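Local coordinates for protein phosphoserine aminotransferase SerC (Cytophaga hutchinsonii ATCC 33406, PDB 3FFR) that probably catalyses the PLP-dependent transamination that forms O-phosphoserine in serine biosynthesis, at residues A115-V127 with S142-F155. Residues are numbered along the deposited sequence; the frame is centred on the assembly and turned at random.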
ATOM      1  N   ALA A 115     -29.413  11.628   7.872  1.00 27.90           N
ATOM      2  CA  ALA A 115     -28.639  12.577   8.672  1.00 29.05           C
ATOM      3  C   ALA A 115     -27.545  11.876   9.453  1.00 28.47           C
ATOM      4  O   ALA A 115     -27.655  10.712   9.818  1.00 28.39           O
ATOM      5  CB  ALA A 115     -29.571  13.327   9.666  1.00 30.24           C
ATOM      6  N   PHE A 116     -26.496  12.625   9.750  1.00 29.51           N
ATOM      7  CA  PHE A 116     -25.425  12.098  10.604  1.00 28.74           C
ATOM      8  C   PHE A 116     -26.017  11.665  11.923  1.00 29.19           C
ATOM      9  O   PHE A 116     -26.715  12.443  12.605  1.00 31.44           O
ATOM     10  CB  PHE A 116     -24.338  13.157  10.826  1.00 31.25           C
ATOM     11  CG  PHE A 116     -23.105  12.648  11.550  1.00 29.48           C
ATOM     12  CD1 PHE A 116     -23.056  12.633  12.920  1.00 34.26           C
ATOM     13  CD2 PHE A 116     -21.990  12.222  10.841  1.00 31.20           C
ATOM     14  CE1 PHE A 116     -21.929  12.180  13.587  1.00 33.90           C
ATOM     15  CE2 PHE A 116     -20.866  11.776  11.497  1.00 35.09           C
ATOM     16  CZ  PHE A 116     -20.827  11.775  12.869  1.00 36.15           C
ATOM     17  N   GLY A 117     -25.752  10.427  12.307  1.00 28.53           N
ATOM     18  CA  GLY A 117     -26.250   9.883  13.562  1.00 28.01           C
ATOM     19  C   GLY A 117     -27.466   9.012  13.354  1.00 28.80           C
ATOM     20  O   GLY A 117     -27.960   8.356  14.267  1.00 29.09           O
ATOM     21  N   LYS A 118     -27.936   9.010  12.114  1.00 28.92           N
ATOM     22  CA  LYS A 118     -29.083   8.181  11.726  1.00 27.34           C
ATOM     23  C   LYS A 118     -28.743   7.140  10.679  1.00 28.49           C
ATOM     24  O   LYS A 118     -27.718   7.186  10.012  1.00 28.11           O
ATOM     25  CB  LYS A 118     -30.248   9.053  11.243  1.00 29.08           C
ATOM     26  CG  LYS A 118     -30.851   9.875  12.357  1.00 32.03           C
ATOM     27  CD  LYS A 118     -31.911  10.776  11.873  1.00 44.98           C
ATOM     28  CE  LYS A 118     -32.606  11.443  13.061  1.00 50.50           C
ATOM     29  NZ  LYS A 118     -33.689  12.341  12.578  1.00 57.23           N
ATOM     30  N   GLY A 119     -29.665   6.201  10.551  1.00 28.81           N
ATOM     31  CA  GLY A 119     -29.533   5.113   9.599  1.00 28.28           C
ATOM     32  C   GLY A 119     -30.681   5.059   8.626  1.00 27.71           C
ATOM     33  O   GLY A 119     -31.439   6.034   8.451  1.00 28.58           O
ATOM     34  N   PHE A 120     -30.816   3.899   7.999  1.00 27.66           N
ATOM     35  CA  PHE A 120     -31.774   3.666   6.918  1.00 27.97           C
ATOM     36  C   PHE A 120     -32.869   2.662   7.237  1.00 29.42           C
ATOM     37  O   PHE A 120     -32.672   1.705   7.999  1.00 30.56           O
ATOM     38  CB  PHE A 120     -31.013   3.186   5.668  1.00 29.10           C
ATOM     39  CG  PHE A 120     -30.060   4.213   5.143  1.00 26.85           C
ATOM     40  CD1 PHE A 120     -30.511   5.252   4.345  1.00 32.12           C
ATOM     41  CD2 PHE A 120     -28.717   4.188   5.502  1.00 32.10           C
ATOM     42  CE1 PHE A 120     -29.618   6.220   3.891  1.00 30.42           C
ATOM     43  CE2 PHE A 120     -27.849   5.162   5.059  1.00 30.29           C
ATOM     44  CZ  PHE A 120     -28.305   6.166   4.251  1.00 29.63           C
ATOM     45  N   TYR A 121     -34.009   2.899   6.595  1.00 27.84           N
ATOM     46  CA  TYR A 121     -35.229   2.070   6.746  1.00 28.14           C
ATOM     47  C   TYR A 121     -35.602   1.624   5.330  1.00 28.21           C
ATOM     48  O   TYR A 121     -36.218   2.370   4.574  1.00 28.99           O
ATOM     49  CB  TYR A 121     -36.360   2.831   7.480  1.00 28.73           C
ATOM     50  CG  TYR A 121     -35.829   3.257   8.819  1.00 28.06           C
ATOM     51  CD1 TYR A 121     -35.840   2.394   9.903  1.00 28.24           C
ATOM     52  CD2 TYR A 121     -35.187   4.470   8.968  1.00 29.49           C
ATOM     53  CE1 TYR A 121     -35.275   2.764  11.119  1.00 29.09           C
ATOM     54  CE2 TYR A 121     -34.601   4.849  10.204  1.00 29.24           C
ATOM     55  CZ  TYR A 121     -34.656   3.983  11.260  1.00 28.41           C
ATOM     56  OH  TYR A 121     -34.086   4.332  12.475  1.00 27.87           O
ATOM     57  N   PRO A 122     -35.173   0.415   4.967  1.00 29.55           N
ATOM     58  CA  PRO A 122     -35.257  -0.027   3.584  1.00 34.30           C
ATOM     59  C   PRO A 122     -36.624  -0.037   2.961  1.00 34.76           C
ATOM     60  O   PRO A 122     -36.737   0.080   1.756  1.00 35.75           O
ATOM     61  CB  PRO A 122     -34.730  -1.470   3.649  1.00 37.91           C
ATOM     62  CG  PRO A 122     -33.820  -1.489   4.780  1.00 36.86           C
ATOM     63  CD  PRO A 122     -34.377  -0.527   5.781  1.00 31.43           C
ATOM     64  N   ALA A 123     -37.637  -0.179   3.780  1.00 35.42           N
ATOM     65  CA  ALA A 123     -38.999  -0.247   3.246  1.00 36.04           C
ATOM     66  C   ALA A 123     -39.300   1.024   2.443  1.00 37.73           C
ATOM     67  O   ALA A 123     -40.088   1.009   1.503  1.00 40.50           O
ATOM     68  CB  ALA A 123     -40.009  -0.403   4.388  1.00 38.41           C
ATOM     69  N   ASP A 124     -38.632   2.106   2.827  1.00 36.07           N
ATOM     70  CA  ASP A 124     -38.819   3.444   2.247  1.00 37.51           C
ATOM     71  C   ASP A 124     -37.851   3.788   1.118  1.00 36.74           C
ATOM     72  O   ASP A 124     -37.846   4.924   0.607  1.00 36.18           O
ATOM     73  CB  ASP A 124     -38.584   4.509   3.317  1.00 39.95           C
ATOM     74  CG  ASP A 124     -39.610   4.459   4.435  1.00 49.95           C
ATOM     75  OD1 ASP A 124     -40.746   3.974   4.204  1.00 46.58           O
ATOM     76  OD2 ASP A 124     -39.267   4.935   5.540  1.00 50.12           O
ATOM     77  N   ILE A 125     -37.042   2.821   0.724  1.00 32.55           N
ATOM     78  CA  ILE A 125     -36.003   3.085  -0.272  1.00 28.35           C
ATOM     79  C   ILE A 125     -36.213   2.352  -1.590  1.00 29.80           C
ATOM     80  O   ILE A 125     -36.553   1.170  -1.600  1.00 32.08           O
ATOM     81  CB  ILE A 125     -34.620   2.681   0.308  1.00 31.32           C
ATOM     82  CG1 ILE A 125     -34.346   3.471   1.601  1.00 30.60           C
ATOM     83  CG2 ILE A 125     -33.471   2.879  -0.710  1.00 31.25           C
ATOM     84  CD1 ILE A 125     -33.018   3.097   2.284  1.00 32.87           C
ATOM     85  N   THR A 126     -36.060   3.086  -2.683  1.00 27.27           N
ATOM     86  CA  THR A 126     -36.080   2.489  -4.006  1.00 28.22           C
ATOM     87  C   THR A 126     -34.724   2.800  -4.668  1.00 29.87           C
ATOM     88  O   THR A 126     -34.017   3.724  -4.294  1.00 29.58           O
ATOM     89  CB  THR A 126     -37.232   3.006  -4.877  1.00 29.24           C
ATOM     90  OG1 THR A 126     -37.098   4.418  -5.025  1.00 31.06           O
ATOM     91  CG2 THR A 126     -38.609   2.654  -4.281  1.00 31.40           C
ATOM     92  N   VAL A 127     -34.362   1.988  -5.644  1.00 26.98           N
ATOM     93  CA  VAL A 127     -33.106   2.141  -6.381  1.00 26.68           C
ATOM     94  C   VAL A 127     -33.431   2.250  -7.862  1.00 27.80           C
ATOM     95  O   VAL A 127     -34.115   1.359  -8.420  1.00 26.21           O
ATOM     96  CB  VAL A 127     -32.173   0.927  -6.164  1.00 27.42           C
ATOM     97  CG1 VAL A 127     -30.904   1.084  -6.981  1.00 26.17           C
ATOM     98  CG2 VAL A 127     -31.872   0.715  -4.652  1.00 26.73           C
ATOM     99  N   SER A 142     -17.774   7.034  11.289  1.00 27.98           N
ATOM    100  CA  SER A 142     -17.821   8.420  11.764  1.00 26.87           C
ATOM    101  C   SER A 142     -18.947   8.660  12.773  1.00 26.46           C
ATOM    102  O   SER A 142     -18.774   9.419  13.737  1.00 27.74           O
ATOM    103  CB  SER A 142     -17.950   9.428  10.609  1.00 26.97           C
ATOM    104  OG  SER A 142     -19.141   9.245   9.861  1.00 26.92           O
ATOM    105  N   SER A 143     -20.063   7.961  12.584  1.00 26.20           N
ATOM    106  CA  SER A 143     -21.268   8.212  13.379  1.00 27.35           C
ATOM    107  C   SER A 143     -21.678   7.091  14.308  1.00 28.24           C
ATOM    108  O   SER A 143     -22.512   7.282  15.184  1.00 28.55           O
ATOM    109  CB  SER A 143     -22.424   8.502  12.439  1.00 27.45           C
ATOM    110  OG  SER A 143     -22.767   7.339  11.715  1.00 25.56           O
ATOM    111  N   GLY A 144     -21.113   5.915  14.081  1.00 28.04           N
ATOM    112  CA  GLY A 144     -21.444   4.731  14.870  1.00 26.83           C
ATOM    113  C   GLY A 144     -22.754   4.039  14.488  1.00 28.09           C
ATOM    114  O   GLY A 144     -23.343   3.293  15.286  1.00 27.88           O
ATOM    115  N   VAL A 145     -23.213   4.298  13.270  1.00 27.02           N
ATOM    116  CA  VAL A 145     -24.422   3.674  12.744  1.00 27.10           C
ATOM    117  C   VAL A 145     -24.106   2.500  11.828  1.00 29.41           C
ATOM    118  O   VAL A 145     -23.269   2.584  10.927  1.00 27.55           O
ATOM    119  CB  VAL A 145     -25.307   4.676  11.957  1.00 26.26           C
ATOM    120  CG1 VAL A 145     -26.580   3.952  11.318  1.00 26.06           C
ATOM    121  CG2 VAL A 145     -25.764   5.874  12.876  1.00 26.14           C
ATOM    122  N   SER A 146     -24.790   1.393  12.080  1.00 26.67           N
ATOM    123  CA  SER A 146     -24.694   0.207  11.223  1.00 26.83           C
ATOM    124  C   SER A 146     -25.928   0.020  10.383  1.00 29.24           C
ATOM    125  O   SER A 146     -26.998   0.534  10.682  1.00 28.49           O
ATOM    126  CB  SER A 146     -24.484  -1.070  12.041  1.00 27.61           C
ATOM    127  OG  SER A 146     -23.296  -1.056  12.829  1.00 30.95           O
HETATM  128  N   MSE A 147     -25.731  -0.711   9.298  1.00 25.52           N
HETATM  129  CA  MSE A 147     -26.823  -1.241   8.458  1.00 26.29           C
HETATM  130  C   MSE A 147     -26.773  -2.763   8.642  1.00 28.07           C
HETATM  131  O   MSE A 147     -25.968  -3.445   7.997  1.00 26.31           O
HETATM  132  CB  MSE A 147     -26.682  -0.916   6.989  1.00 28.42           C
HETATM  133  CG  MSE A 147     -27.883  -1.416   6.231  1.00 27.31           C
HETATM  134 SE   MSE A 147     -27.828  -1.088   4.322  0.75 25.73          SE
HETATM  135  CE  MSE A 147     -28.650   0.702   4.280  1.00 33.43           C
ATOM    136  N   PRO A 148     -27.600  -3.303   9.546  1.00 27.97           N
ATOM    137  CA  PRO A 148     -27.566  -4.744   9.809  1.00 29.79           C
ATOM    138  C   PRO A 148     -27.793  -5.593   8.561  1.00 30.47           C
ATOM    139  O   PRO A 148     -28.399  -5.142   7.609  1.00 27.76           O
ATOM    140  CB  PRO A 148     -28.688  -4.939  10.791  1.00 28.82           C
ATOM    141  CG  PRO A 148     -28.748  -3.670  11.530  1.00 30.10           C
ATOM    142  CD  PRO A 148     -28.533  -2.619  10.471  1.00 30.16           C
ATOM    143  N   VAL A 149     -27.290  -6.821   8.608  1.00 28.49           N
ATOM    144  CA  VAL A 149     -27.360  -7.726   7.455  1.00 28.11           C
ATOM    145  C   VAL A 149     -28.785  -7.900   6.946  1.00 27.90           C
ATOM    146  O   VAL A 149     -29.018  -7.937   5.741  1.00 28.86           O
ATOM    147  CB  VAL A 149     -26.649  -9.073   7.757  1.00 28.50           C
ATOM    148  CG1 VAL A 149     -26.919 -10.119   6.662  1.00 28.00           C
ATOM    149  CG2 VAL A 149     -25.111  -8.829   7.891  1.00 25.52           C
ATOM    150  N   GLU A 150     -29.754  -7.942   7.862  1.00 28.45           N
ATOM    151  CA  GLU A 150     -31.141  -8.139   7.451  1.00 31.87           C
ATOM    152  C   GLU A 150     -31.601  -6.970   6.588  1.00 29.62           C
ATOM    153  O   GLU A 150     -32.394  -7.139   5.664  1.00 29.91           O
ATOM    154  CB  GLU A 150     -32.097  -8.358   8.646  1.00 34.64           C
ATOM    155  CG  GLU A 150     -32.197  -7.202   9.624  1.00 45.94           C
ATOM    156  CD  GLU A 150     -33.155  -7.501  10.771  1.00 60.49           C
ATOM    157  OE1 GLU A 150     -33.865  -8.534  10.694  1.00 61.38           O
ATOM    158  OE2 GLU A 150     -33.198  -6.701  11.733  1.00 72.84           O
ATOM    159  N   ASP A 151     -31.071  -5.791   6.876  1.00 28.11           N
ATOM    160  CA  ASP A 151     -31.424  -4.586   6.087  1.00 27.26           C
ATOM    161  C   ASP A 151     -30.656  -4.604   4.753  1.00 28.69           C
ATOM    162  O   ASP A 151     -31.183  -4.284   3.681  1.00 28.79           O
ATOM    163  CB  ASP A 151     -31.161  -3.299   6.867  1.00 27.12           C
ATOM    164  CG  ASP A 151     -32.156  -3.071   8.034  1.00 29.04           C
ATOM    165  OD1 ASP A 151     -33.222  -3.725   8.117  1.00 33.68           O
ATOM    166  OD2 ASP A 151     -31.841  -2.197   8.850  1.00 33.48           O
ATOM    167  N   ILE A 152     -29.390  -4.997   4.827  1.00 29.05           N
ATOM    168  CA  ILE A 152     -28.560  -5.117   3.608  1.00 27.38           C
ATOM    169  C   ILE A 152     -29.246  -6.047   2.596  1.00 29.28           C
ATOM    170  O   ILE A 152     -29.264  -5.815   1.378  1.00 29.30           O
ATOM    171  CB  ILE A 152     -27.146  -5.659   3.958  1.00 28.16           C
ATOM    172  CG1 ILE A 152     -26.397  -4.523   4.686  1.00 31.87           C
ATOM    173  CG2 ILE A 152     -26.363  -6.141   2.675  1.00 26.24           C
ATOM    174  CD1 ILE A 152     -25.006  -4.728   5.073  1.00 29.97           C
ATOM    175  N   ASN A 153     -29.819  -7.109   3.141  1.00 28.99           N
ATOM    176  CA  ASN A 153     -30.421  -8.163   2.332  1.00 28.28           C
ATOM    177  C   ASN A 153     -31.642  -7.725   1.547  1.00 29.32           C
ATOM    178  O   ASN A 153     -32.101  -8.452   0.662  1.00 29.85           O
ATOM    179  CB  ASN A 153     -30.797  -9.388   3.191  1.00 28.05           C
ATOM    180  CG  ASN A 153     -29.591 -10.204   3.611  1.00 28.17           C
ATOM    181  OD1 ASN A 153     -28.488 -10.016   3.090  1.00 30.58           O
ATOM    182  ND2 ASN A 153     -29.801 -11.132   4.548  1.00 31.99           N
ATOM    183  N   THR A 154     -32.165  -6.556   1.878  1.00 27.93           N
ATOM    184  CA  THR A 154     -33.370  -6.059   1.211  1.00 29.02           C
ATOM    185  C   THR A 154     -33.071  -5.405  -0.116  1.00 29.91           C
ATOM    186  O   THR A 154     -33.970  -5.156  -0.914  1.00 30.41           O
ATOM    187  CB  THR A 154     -34.145  -5.021   2.041  1.00 28.21           C
ATOM    188  OG1 THR A 154     -33.368  -3.829   2.206  1.00 30.90           O
ATOM    189  CG2 THR A 154     -34.566  -5.596   3.384  1.00 29.37           C
ATOM    190  N   PHE A 155     -31.807  -5.148  -0.375  1.00 26.28           N
ATOM    191  CA  PHE A 155     -31.428  -4.420  -1.617  1.00 27.27           C
ATOM    192  C   PHE A 155     -31.411  -5.230  -2.898  1.00 27.50           C
ATOM    193  O   PHE A 155     -31.687  -4.701  -3.974  1.00 26.76           O
ATOM    194  CB  PHE A 155     -30.114  -3.663  -1.431  1.00 28.08           C
ATOM    195  CG  PHE A 155     -30.281  -2.380  -0.641  1.00 29.45           C
ATOM    196  CD1 PHE A 155     -30.295  -2.401   0.741  1.00 29.81           C
ATOM    197  CD2 PHE A 155     -30.498  -1.175  -1.287  1.00 26.90           C
ATOM    198  CE1 PHE A 155     -30.479  -1.244   1.463  1.00 30.96           C
ATOM    199  CE2 PHE A 155     -30.697  -0.012  -0.559  1.00 27.79           C
ATOM    200  CZ  PHE A 155     -30.693  -0.047   0.816  1.00 29.55           C
TER
HETATM  201  O   HOH W   1     -25.081   8.283  10.511  1.00 25.93           O
HETATM  202  O   HOH W   2     -28.664   1.787   8.690  1.00 27.23           O
HETATM  203  O   HOH W   3     -30.536  -0.032   7.936  1.00 29.00           O
HETATM  204  O   HOH W   4     -33.782  -0.339   9.598  1.00 29.97           O
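F116 lays one ring face over S143, whose CB sits 3.7 Å from the F116 ring centroid in a CH-pi contact. Both segments pack on the seven-stranded mixed sheet, consistent with the large PLP-binding domain of a class-V aminotransferase. The loop 115-127 runs beside a G1 beta bulge, in which G144 and V145 face E140, and helix 149-152. With CG anti to the backbone N (chi1 -173°), the F116 ring swings toward S142 and S143, CZ coming 3.2 Å from S142 O. Replacing the ring by an alanine is likely to leave S143 CB without its aromatic cover and open a gap beside S142 OG.

No direct hydrogen bond joins the segments; waters do. One bridges G117 N, K118 O and S143 OG; another joins F120 N to S146 O. Two more each link F120 O to D151 OD2, while D151 OD1 salt-bridges K296. V145 sets CG2 by G117 O and CG1 3.6 Å from G119 CA. Selenomethionine M147 bends at chi3 (-88°), bringing CE 3.7 Å from F120 CD2. V127 CG2 meets the F155 ring edge. P122 CB comes 3.1 Å from T154 OG1, the side chains crossing at about a right angle. T154 OG1 donates to D151 O at 2.7 Å, in the carbonyl plane.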